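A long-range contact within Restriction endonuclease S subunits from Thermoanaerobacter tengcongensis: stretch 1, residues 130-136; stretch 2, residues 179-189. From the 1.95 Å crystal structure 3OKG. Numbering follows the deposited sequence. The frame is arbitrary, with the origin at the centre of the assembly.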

# COMPACT_ATOMS: atom_id res chain seq x y z
N PRO A 130 20.52 24.43 -8.06
CA PRO A 130 19.12 24.39 -7.58
C PRO A 130 18.59 22.96 -7.42
O PRO A 130 17.94 22.67 -6.43
CB PRO A 130 18.34 25.13 -8.69
CG PRO A 130 19.35 26.16 -9.23
CD PRO A 130 20.74 25.49 -9.08
N GLU A 131 18.87 22.08 -8.38
CA GLU A 131 18.32 20.73 -8.31
C GLU A 131 18.93 19.96 -7.14
O GLU A 131 18.27 19.08 -6.55
CB GLU A 131 18.59 19.96 -9.62
CG GLU A 131 17.77 20.44 -10.83
CD GLU A 131 18.21 21.79 -11.43
OE1 GLU A 131 17.44 22.31 -12.27
OE2 GLU A 131 19.30 22.34 -11.08
N PHE A 132 20.18 20.28 -6.84
CA PHE A 132 20.85 19.65 -5.69
C PHE A 132 20.20 20.14 -4.40
O PHE A 132 19.86 19.34 -3.52
CB PHE A 132 22.37 19.92 -5.70
CG PHE A 132 23.12 19.17 -4.63
CD1 PHE A 132 23.44 17.83 -4.80
CD2 PHE A 132 23.46 19.79 -3.44
CE1 PHE A 132 24.12 17.13 -3.81
CE2 PHE A 132 24.15 19.10 -2.44
CZ PHE A 132 24.47 17.77 -2.62
N LEU A 133 19.99 21.45 -4.27
CA LEU A 133 19.25 21.96 -3.10
C LEU A 133 17.85 21.35 -2.95
O LEU A 133 17.39 21.04 -1.84
CB LEU A 133 19.17 23.50 -3.10
CG LEU A 133 20.53 24.23 -3.07
CD1 LEU A 133 20.29 25.72 -2.87
CD2 LEU A 133 21.41 23.70 -1.91
N PHE A 134 17.14 21.20 -4.07
CA PHE A 134 15.80 20.62 -4.03
C PHE A 134 15.87 19.24 -3.38
O PHE A 134 15.16 18.96 -2.42
CB PHE A 134 15.29 20.46 -5.48
CG PHE A 134 14.07 19.58 -5.60
CD1 PHE A 134 12.93 19.83 -4.84
CD2 PHE A 134 14.06 18.50 -6.47
CE1 PHE A 134 11.77 19.03 -4.96
CE2 PHE A 134 12.91 17.68 -6.59
CZ PHE A 134 11.78 17.96 -5.80
N HIS A 135 16.71 18.37 -3.92
CA HIS A 135 16.76 17.00 -3.38
C HIS A 135 17.26 16.93 -1.95
O HIS A 135 16.74 16.20 -1.12
CB HIS A 135 17.60 16.10 -4.29
CG HIS A 135 16.91 15.77 -5.57
ND1 HIS A 135 15.80 14.96 -5.62
CD2 HIS A 135 17.19 16.12 -6.85
CE1 HIS A 135 15.40 14.83 -6.87
NE2 HIS A 135 16.23 15.53 -7.64
N LEU A 136 18.26 17.76 -1.66
CA LEU A 136 18.77 17.90 -0.31
C LEU A 136 17.68 18.32 0.67
O LEU A 136 17.53 17.73 1.74
CB LEU A 136 19.93 18.91 -0.27
CG LEU A 136 20.84 18.86 0.96
CD1 LEU A 136 21.27 17.43 1.24
CD2 LEU A 136 22.04 19.76 0.77
N ARG A 179 26.07 15.44 -10.81
CA ARG A 179 26.12 13.99 -10.99
C ARG A 179 25.17 13.29 -10.02
O ARG A 179 24.41 12.39 -10.39
CB ARG A 179 27.54 13.50 -10.72
CG ARG A 179 27.69 12.02 -10.99
CD ARG A 179 29.02 11.49 -10.48
NE ARG A 179 28.95 10.04 -10.36
CZ ARG A 179 28.77 9.40 -9.21
NH1 ARG A 179 28.67 10.09 -8.08
NH2 ARG A 179 28.70 8.08 -9.19
N ILE A 180 25.22 13.71 -8.76
CA ILE A 180 24.30 13.16 -7.77
C ILE A 180 22.83 13.38 -8.13
O ILE A 180 22.01 12.51 -7.94
CB ILE A 180 24.59 13.74 -6.37
CG1 ILE A 180 25.96 13.24 -5.89
CG2 ILE A 180 23.44 13.37 -5.36
CD1 ILE A 180 26.51 13.93 -4.66
N VAL A 181 22.49 14.57 -8.61
CA VAL A 181 21.10 14.83 -9.03
C VAL A 181 20.64 13.84 -10.10
O VAL A 181 19.51 13.30 -10.06
CB VAL A 181 20.98 16.27 -9.61
CG1 VAL A 181 19.66 16.42 -10.37
CG2 VAL A 181 21.12 17.32 -8.50
N ALA A 182 21.52 13.58 -11.06
CA ALA A 182 21.18 12.65 -12.13
C ALA A 182 20.96 11.23 -11.59
O ALA A 182 20.03 10.54 -12.01
CB ALA A 182 22.27 12.66 -13.25
N LYS A 183 21.81 10.81 -10.66
CA LYS A 183 21.71 9.45 -10.11
C LYS A 183 20.46 9.30 -9.27
O LYS A 183 19.77 8.29 -9.35
CB LYS A 183 22.92 9.12 -9.24
CG LYS A 183 24.26 9.13 -9.97
CD LYS A 183 24.42 7.92 -10.88
CE LYS A 183 25.87 7.74 -11.33
NZ LYS A 183 26.11 6.39 -11.94
N VAL A 184 20.16 10.31 -8.46
CA VAL A 184 18.95 10.26 -7.63
C VAL A 184 17.69 10.17 -8.49
O VAL A 184 16.81 9.33 -8.25
CB VAL A 184 18.87 11.51 -6.73
CG1 VAL A 184 17.44 11.70 -6.20
CG2 VAL A 184 19.92 11.43 -5.60
N GLU A 185 17.60 11.02 -9.51
CA GLU A 185 16.44 11.00 -10.38
C GLU A 185 16.30 9.68 -11.16
O GLU A 185 15.20 9.17 -11.33
CB GLU A 185 16.39 12.27 -11.27
CG GLU A 185 16.24 13.53 -10.32
CD GLU A 185 16.24 14.90 -11.03
OE1 GLU A 185 16.47 14.95 -12.24
OE2 GLU A 185 16.01 15.95 -10.35
N ALA A 186 17.40 9.11 -11.61
CA ALA A 186 17.34 7.83 -12.30
C ALA A 186 16.88 6.71 -11.38
O ALA A 186 16.04 5.88 -11.77
CB ALA A 186 18.69 7.49 -12.95
N LEU A 187 17.43 6.67 -10.17
CA LEU A 187 16.99 5.68 -9.19
C LEU A 187 15.49 5.78 -8.90
O LEU A 187 14.80 4.76 -8.84
CB LEU A 187 17.77 5.83 -7.88
CG LEU A 187 18.86 4.85 -7.44
CD1 LEU A 187 19.40 4.03 -8.58
CD2 LEU A 187 19.99 5.61 -6.71
N MET A 188 14.99 7.00 -8.70
CA MET A 188 13.56 7.17 -8.42
C MET A 188 12.72 6.69 -9.63
O MET A 188 11.67 6.06 -9.46
CB MET A 188 13.24 8.64 -8.06
CG MET A 188 13.83 9.09 -6.70
SD MET A 188 13.73 10.88 -6.32
N GLU A 189 13.17 6.98 -10.84
CA GLU A 189 12.43 6.49 -12.01
C GLU A 189 12.40 4.95 -12.04
O GLU A 189 11.40 4.34 -12.40
CB GLU A 189 13.03 7.04 -13.30
CG GLU A 189 12.37 6.52 -14.57
CD GLU A 189 10.87 6.82 -14.68
OE1 GLU A 189 10.36 7.81 -14.10
OE2 GLU A 189 10.18 6.04 -15.37

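Both stretches are helical, each held by i to i+4 backbone hydrogen bonds such as His135 N to Glu131 O (3.1 Å) and Glu185 N to Val181 O (3.0 Å). Their axes approach to 9.3 Å and their N-to-C directions differ by 51°, so the helices cross obliquely; the contact buries 336 Å² summed over both sides. The backbones are nearest where Phe132 CA lies 5.9 Å from Val181 CA. A short beta-branched side chain suits this point: Val181, with chi1 at 166° (t), places CG2 3.5 Å from Phe132 N and 3.7 Å from Glu131 C, packing directly against the opposing backbone.

One turn on, His135 points toward the second helix and has the largest covered area, 87 Å². Its side chain acts as a knob in a hole formed by Val181, Val184, Glu185 and Met188. The one hydrogen bond between the stretches runs from His135 NE2 to Glu185 OE2, at 2.8 Å with an N-H...acceptor angle of 173°. OE2 lies at the ring edge, near its plane, consistent with the nearly linear geometry. The CA-to-CB bond of Glu185 points sideways, but its extended chain (chi2 178°, t) brings the carboxylate back to the imidazole.

Val184 covers one face of that ring: CG1 is 3.9 Å from the His135 ring centroid and 22° off the normal, a CH-pi contact. Met188 SD approaches obliquely, 4.3 Å from His135 CE1. This apolar packing has a polar cost, since His135 ND1 is buried without a partner in the model, its nearest neighbour across the contact being Val184 CG1 at 3.7 Å.

Phe132 extends the apolar packing beside Val181. Its CA-to-CB bond points sideways, yet with chi1 at -174° (t) the ring comes nearer, placing CE1 4.1 Å from Ile180 CD1.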